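Local coordinates for alpha-ketoglutarate-dependent non-heme iron oxygenase EasH (Aspergillus japonicus, PDB 5M0T), which probably oxidises an ergot-alkaloid intermediate on the way to cycloclavine, using a non-heme iron(II) centre and 2-oxoglutarate as co-substrate, at residues 12-17 / 35-40; 152-157 / 202-207. All blocks are in the same frame, centred on the assembly; numbering follows the deposited sequence.

Contact 1: 12-17 / 35-40; sequences LRRIPR and VIEGFM. With ZN (zinc ion), chain G.
Arg14 reaches across to Glu37 on one face of a parallel strand pair, 14-16 beside 33-37, the two strands of a beta-alpha-beta unit whose connecting helix is 21-31. NH1 of Arg14 meets OE2 of Glu37 at 2.6 Å in a salt bridge, the oxygen lying in the guanidinium plane at its edge; guanidinium and carboxylate planes are turned 50° apart. Arg14 CG stands anti to the backbone N (chi1 -162°), and CG and CD both pass close to that same OE2. The other carboxylate oxygen, OE1 of Glu37, binds a zinc ion at 2.0 Å, so one carboxylate serves metal and arginine through separate oxygens. A water and Asp200 also ligate the zinc, and the cation next to Glu37 would be expected to stabilise its ionised form. Val35, on the same face as Arg14 and Glu37, sets CG1 3.5 Å from NH1 of Arg14 and CG2 3.8 Å from CD2 of Leu12.

Beneath these side chains runs the parallel hydrogen-bond ladder. Val35 N gives to Arg13 O in a nearly straight bond, Ile15 N to Val35 O, Glu37 N to Ile15 O, and Arg17 N to Glu37 O. The opposite face carries Ile36 and Ile15, the latter packed on Ala23 and Ile24 of helix 21-31. The end of strand 33-37 runs into a type II turn, Ile36 to Phe39, which carries the chain around Gly38, whose positive phi (70°) suits that turn. Arg17, its chain extended from CG to NE, reaches the carbonyls of this turn: its CD lies 3.2 Å from Gly38 O, its NH2 forms a salt bridge with Asp94, and its NH1 makes a weak hydrogen bond of 2.8 Å to Phe39 O.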
loop_
_atom_site.group_PDB
_atom_site.type_symbol
_atom_site.label_atom_id
_atom_site.label_comp_id
_atom_site.label_asym_id
_atom_site.label_seq_id
_atom_site.Cartn_x
_atom_site.Cartn_y
_atom_site.Cartn_z
ATOM N N LEU A 12 -26.647 14.421 -12.809
ATOM C CA LEU A 12 -26.321 13.400 -11.830
ATOM C C LEU A 12 -27.463 12.405 -11.868
ATOM O O LEU A 12 -28.621 12.782 -11.695
ATOM C CB LEU A 12 -26.182 13.994 -10.424
ATOM C CG LEU A 12 -26.029 13.025 -9.259
ATOM C CD1 LEU A 12 -24.896 12.034 -9.507
ATOM C CD2 LEU A 12 -25.814 13.818 -7.974
ATOM N N ARG A 13 -27.132 11.137 -12.112
ATOM C CA ARG A 13 -28.151 10.103 -12.248
ATOM C C ARG A 13 -28.312 9.382 -10.937
ATOM O O ARG A 13 -27.419 9.378 -10.087
ATOM C CB ARG A 13 -27.837 9.145 -13.405
ATOM C CG ARG A 13 -28.244 9.744 -14.744
ATOM C CD ARG A 13 -28.224 8.730 -15.867
ATOM N NE ARG A 13 -26.864 8.427 -16.306
ATOM C CZ ARG A 13 -26.538 7.492 -17.203
ATOM N NH1 ARG A 13 -27.465 6.725 -17.762
ATOM N NH2 ARG A 13 -25.266 7.319 -17.538
ATOM N N ARG A 14 -29.489 8.793 -10.806
ATOM C CA ARG A 14 -30.005 8.233 -9.577
ATOM C C ARG A 14 -30.549 6.837 -9.919
ATOM O O ARG A 14 -31.255 6.671 -10.925
ATOM C CB ARG A 14 -31.135 9.147 -9.115
ATOM C CG ARG A 14 -31.549 9.031 -7.667
ATOM C CD ARG A 14 -32.663 10.019 -7.339
ATOM N NE ARG A 14 -32.211 11.400 -7.189
ATOM C CZ ARG A 14 -31.565 11.911 -6.135
ATOM N NH1 ARG A 14 -31.219 11.159 -5.088
ATOM N NH2 ARG A 14 -31.241 13.202 -6.145
ATOM N N ILE A 15 -30.211 5.838 -9.115
ATOM C CA ILE A 15 -30.557 4.447 -9.441
ATOM C C ILE A 15 -30.757 3.658 -8.141
ATOM O O ILE A 15 -29.972 3.792 -7.205
ATOM C CB ILE A 15 -29.476 3.811 -10.367
ATOM C CG1 ILE A 15 -30.001 2.583 -11.093
ATOM C CG2 ILE A 15 -28.222 3.488 -9.604
ATOM C CD1 ILE A 15 -29.012 2.041 -12.106
ATOM N N PRO A 16 -31.829 2.851 -8.062
ATOM C CA PRO A 16 -32.063 2.104 -6.814
ATOM C C PRO A 16 -31.054 0.983 -6.578
ATOM O O PRO A 16 -30.544 0.391 -7.535
ATOM C CB PRO A 16 -33.478 1.538 -7.004
ATOM C CG PRO A 16 -33.696 1.512 -8.478
ATOM C CD PRO A 16 -32.922 2.664 -9.035
ATOM N N ARG A 17 -30.777 0.706 -5.305
ATOM C CA ARG A 17 -29.897 -0.399 -4.889
ATOM C C ARG A 17 -30.303 -1.755 -5.513
ATOM O O ARG A 17 -29.460 -2.566 -5.870
ATOM C CB ARG A 17 -29.922 -0.508 -3.360
ATOM C CG ARG A 17 -28.941 -1.505 -2.777
ATOM C CD ARG A 17 -29.293 -1.946 -1.366
ATOM N NE ARG A 17 -28.494 -3.124 -1.065
ATOM C CZ ARG A 17 -27.227 -3.137 -0.654
ATOM N NH1 ARG A 17 -26.553 -2.024 -0.420
ATOM N NH2 ARG A 17 -26.639 -4.314 -0.454
ATOM N N VAL A 35 -25.976 8.276 -7.853
ATOM C CA VAL A 35 -26.666 8.138 -6.562
ATOM C C VAL A 35 -27.333 6.750 -6.465
ATOM O O VAL A 35 -28.126 6.363 -7.329
ATOM C CB VAL A 35 -27.700 9.257 -6.350
ATOM C CG1 VAL A 35 -28.484 9.031 -5.057
ATOM C CG2 VAL A 35 -27.017 10.629 -6.354
ATOM N N ILE A 36 -26.961 5.996 -5.433
ATOM C CA ILE A 36 -27.610 4.731 -5.100
ATOM C C ILE A 36 -28.711 5.011 -4.077
ATOM O O ILE A 36 -28.421 5.317 -2.921
ATOM C CB ILE A 36 -26.626 3.680 -4.532
ATOM C CG1 ILE A 36 -25.411 3.499 -5.445
ATOM C CG2 ILE A 36 -27.312 2.339 -4.372
ATOM C CD1 ILE A 36 -24.365 2.529 -4.931
ATOM N N GLU A 37 -29.964 4.883 -4.501
ATOM C CA GLU A 37 -31.101 5.009 -3.589
ATOM C C GLU A 37 -31.159 3.780 -2.700
ATOM O O GLU A 37 -31.152 2.642 -3.191
ATOM C CB GLU A 37 -32.437 5.171 -4.332
ATOM C CG GLU A 37 -32.605 6.496 -5.061
ATOM C CD GLU A 37 -32.630 7.703 -4.136
ATOM O OE1 GLU A 37 -33.179 7.609 -3.023
ATOM O OE2 GLU A 37 -32.103 8.759 -4.531
ATOM N N GLY A 38 -31.179 4.021 -1.391
ATOM C CA GLY A 38 -31.322 2.956 -0.413
ATOM C C GLY A 38 -30.115 2.062 -0.314
ATOM O O GLY A 38 -30.260 0.852 -0.185
ATOM N N PHE A 39 -28.918 2.645 -0.387
ATOM C CA PHE A 39 -27.691 1.861 -0.205
ATOM C C PHE A 39 -27.714 1.193 1.173
ATOM O O PHE A 39 -27.453 0.007 1.296
ATOM C CB PHE A 39 -26.446 2.749 -0.388
ATOM C CG PHE A 39 -25.151 2.042 -0.103
ATOM C CD1 PHE A 39 -24.720 1.000 -0.925
ATOM C CD2 PHE A 39 -24.375 2.396 1.004
ATOM C CE1 PHE A 39 -23.542 0.328 -0.652
ATOM C CE2 PHE A 39 -23.194 1.733 1.280
ATOM C CZ PHE A 39 -22.782 0.693 0.457
ATOM N N MET A 40 -28.031 1.987 2.196
ATOM C CA MET A 40 -28.341 1.494 3.527
ATOM C C MET A 40 -29.814 1.748 3.779
ATOM O O MET A 40 -30.367 2.746 3.308
ATOM C CB MET A 40 -27.499 2.221 4.570
ATOM C CG MET A 40 -26.021 1.845 4.529
ATOM S SD MET A 40 -25.009 2.806 5.677
ATOM C CE MET A 40 -25.702 2.388 7.276
HETATM ZN ZN ZN G . -33.614 9.376 -2.232
HETATM O O HOH W 1 -34.572 8.516 -0.715
#

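Contact 2: 152-157 / 202-207; sequences MLNFLT and VLFTGK. With AKG (2-oxoglutaric acid), chain D.
Leu203 lays CD1 over one face of the Phe155 ring, 3.4 Å from its centroid in a CH-pi contact offset toward the rim, with CD2 of Phe155 the closest ring atom. The same methyl touches CD1 of Leu153 at 3.8 Å, and helix 95-105 packs against this apolar face. On the other face of the antiparallel pair, part of the double-stranded beta-helix core of this cupin-clan dioxygenase, Asn154 CB sits over the Phe204 ring, 3.9 Å from its centroid. The Phe204 ring also meets that of the iron ligand His210. Asn154 ND2 bonds weakly to Glu134, another iron ligand. Leu156 turns CD1 to 2-oxoglutarate, 3.6 Å from its C5.

Two hydrogen-bonded pairs, Asn154 with Phe204 and Leu156 with Val202, lock the register; the bond from Asn154 N to Phe204 O is nearly straight (171°). At the strand end Gly206 N gives to Met152 O from above the carbonyl plane, and Thr205 OG1 accepts from Lys207 N in an ST turn. The chemistry is thus divided: the face of Leu153, Phe155 and Leu203 is mainly apolar packing under helix 95-105, while the other supplies apolar pocket wall and second-shell contacts to the iron site.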
loop_
_atom_site.group_PDB
_atom_site.type_symbol
_atom_site.label_atom_id
_atom_site.label_comp_id
_atom_site.label_asym_id
_atom_site.label_seq_id
_atom_site.Cartn_x
_atom_site.Cartn_y
_atom_site.Cartn_z
ATOM N N MET A 152 -9.524 4.215 -6.362
ATOM C CA MET A 152 -10.439 4.412 -5.254
ATOM C C MET A 152 -11.887 4.391 -5.703
ATOM O O MET A 152 -12.205 4.752 -6.837
ATOM C CB MET A 152 -10.162 5.752 -4.599
ATOM C CG MET A 152 -8.778 5.877 -4.016
ATOM S SD MET A 152 -8.530 7.513 -3.333
ATOM C CE MET A 152 -7.122 7.238 -2.263
ATOM N N LEU A 153 -12.748 3.972 -4.790
ATOM C CA LEU A 153 -14.188 3.998 -4.980
ATOM C C LEU A 153 -14.809 4.459 -3.667
ATOM O O LEU A 153 -14.657 3.772 -2.655
ATOM C CB LEU A 153 -14.714 2.600 -5.331
ATOM C CG LEU A 153 -16.189 2.505 -5.727
ATOM C CD1 LEU A 153 -16.585 3.561 -6.761
ATOM C CD2 LEU A 153 -16.481 1.100 -6.243
ATOM N N ASN A 154 -15.508 5.600 -3.698
ATOM C CA ASN A 154 -16.120 6.202 -2.503
ATOM C C ASN A 154 -17.625 5.975 -2.442
ATOM O O ASN A 154 -18.365 6.496 -3.263
ATOM C CB ASN A 154 -15.845 7.710 -2.460
ATOM C CG ASN A 154 -16.136 8.325 -1.095
ATOM O OD1 ASN A 154 -16.997 7.853 -0.338
ATOM N ND2 ASN A 154 -15.402 9.382 -0.767
ATOM N N PHE A 155 -18.071 5.216 -1.445
ATOM C CA PHE A 155 -19.492 5.058 -1.156
ATOM C C PHE A 155 -19.809 6.067 -0.079
ATOM O O PHE A 155 -19.515 5.820 1.080
ATOM C CB PHE A 155 -19.798 3.654 -0.628
ATOM C CG PHE A 155 -19.523 2.547 -1.614
ATOM C CD1 PHE A 155 -18.230 2.087 -1.815
ATOM C CD2 PHE A 155 -20.570 1.912 -2.283
ATOM C CE1 PHE A 155 -17.975 1.053 -2.702
ATOM C CE2 PHE A 155 -20.321 0.877 -3.177
ATOM C CZ PHE A 155 -19.028 0.444 -3.383
ATOM N N LEU A 156 -20.391 7.208 -0.444
ATOM C CA LEU A 156 -20.640 8.277 0.517
ATOM C C LEU A 156 -22.109 8.308 0.895
ATOM O O LEU A 156 -22.945 8.809 0.146
ATOM C CB LEU A 156 -20.162 9.629 -0.026
ATOM C CG LEU A 156 -19.949 10.719 1.058
ATOM C CD1 LEU A 156 -19.062 11.860 0.560
ATOM C CD2 LEU A 156 -21.262 11.289 1.585
ATOM N N THR A 157 -22.419 7.794 2.075
ATOM C CA THR A 157 -23.793 7.618 2.496
ATOM C C THR A 157 -24.275 8.820 3.308
ATOM O O THR A 157 -23.576 9.299 4.201
ATOM C CB THR A 157 -23.929 6.335 3.339
ATOM O OG1 THR A 157 -23.356 5.235 2.631
ATOM C CG2 THR A 157 -25.376 6.054 3.670
ATOM N N VAL A 202 -24.051 8.571 -2.401
ATOM C CA VAL A 202 -23.495 9.026 -3.667
ATOM C C VAL A 202 -22.196 8.231 -3.879
ATOM O O VAL A 202 -21.338 8.176 -2.996
ATOM C CB VAL A 202 -23.358 10.570 -3.771
ATOM C CG1 VAL A 202 -22.323 11.157 -2.809
ATOM C CG2 VAL A 202 -23.003 10.967 -5.199
ATOM N N LEU A 203 -22.098 7.576 -5.040
ATOM C CA LEU A 203 -20.985 6.690 -5.380
ATOM C C LEU A 203 -20.124 7.347 -6.457
ATOM O O LEU A 203 -20.645 7.674 -7.518
ATOM C CB LEU A 203 -21.523 5.364 -5.925
ATOM C CG LEU A 203 -20.466 4.301 -6.200
ATOM C CD1 LEU A 203 -19.915 3.760 -4.893
ATOM C CD2 LEU A 203 -21.010 3.183 -7.078
ATOM N N PHE A 204 -18.825 7.536 -6.194
ATOM C CA PHE A 204 -17.909 8.104 -7.191
ATOM C C PHE A 204 -16.511 7.492 -7.127
ATOM O O PHE A 204 -16.067 7.045 -6.075
ATOM C CB PHE A 204 -17.860 9.630 -7.107
ATOM C CG PHE A 204 -17.559 10.175 -5.736
ATOM C CD1 PHE A 204 -16.245 10.395 -5.330
ATOM C CD2 PHE A 204 -18.586 10.490 -4.854
ATOM C CE1 PHE A 204 -15.966 10.903 -4.067
ATOM C CE2 PHE A 204 -18.307 11.007 -3.582
ATOM C CZ PHE A 204 -17.002 11.219 -3.193
ATOM N N THR A 205 -15.839 7.440 -8.277
ATOM C CA THR A 205 -14.468 6.970 -8.341
ATOM C C THR A 205 -13.523 8.057 -7.854
ATOM O O THR A 205 -13.913 9.212 -7.736
ATOM C CB THR A 205 -14.027 6.628 -9.773
ATOM O OG1 THR A 205 -13.868 7.837 -10.537
ATOM C CG2 THR A 205 -15.037 5.631 -10.451
ATOM N N GLY A 206 -12.265 7.688 -7.644
ATOM C CA GLY A 206 -11.226 8.628 -7.260
ATOM C C GLY A 206 -10.832 9.602 -8.358
ATOM O O GLY A 206 -9.967 10.433 -8.128
ATOM N N LYS A 207 -11.439 9.488 -9.545
ATOM C CA LYS A 207 -11.148 10.343 -10.674
ATOM C C LYS A 207 -12.182 11.423 -10.892
ATOM O O LYS A 207 -12.006 12.246 -11.754
ATOM C CB LYS A 207 -11.018 9.486 -11.929
ATOM C CG LYS A 207 -9.861 8.522 -11.825
ATOM C CD LYS A 207 -9.782 7.613 -13.029
ATOM C CE LYS A 207 -8.773 8.048 -14.029
ATOM N NZ LYS A 207 -8.507 6.948 -14.989
HETATM C C1 AKG D . -13.216 14.297 1.209
HETATM O O1 AKG D . -12.342 13.804 0.497
HETATM O O2 AKG D . -13.023 14.702 2.441
HETATM C C2 AKG D . -14.665 14.493 0.742
HETATM O O5 AKG D . -14.874 14.553 -0.455
HETATM C C3 AKG D . -15.796 14.577 1.735
HETATM C C4 AKG D . -17.124 14.917 1.080
HETATM C C5 AKG D . -18.276 15.042 2.040
HETATM O O3 AKG D . -18.059 14.637 3.269
HETATM O O4 AKG D . -19.343 15.484 1.680
HETATM O O HOH W 2 -9.867 5.935 -9.011
#

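Contact 1 and contact 2 lie in the same mixed sheet, their centres about 12 Å apart, and follow each other along the chain: 12-17 / 35-40 closes before 152-157 / 202-207 opens. Strand order is 14-16, 33-37, 201-205, 152-158, so contact 1 forms the outer edge and contact 2 the pair immediately inward, joined by strands 33-37 and 201-205. Phe39 bridges them, its CZ 3.7 Å from Phe155 CD2 and its CD2 3.4 Å from Thr157 OG1; Ile36 CD1 also packs on Leu203 CD2. Across these four strands the sheet passes from a partly buried edge pair, with zinc at Glu37, to a buried pair beside the iron and 2-oxoglutarate.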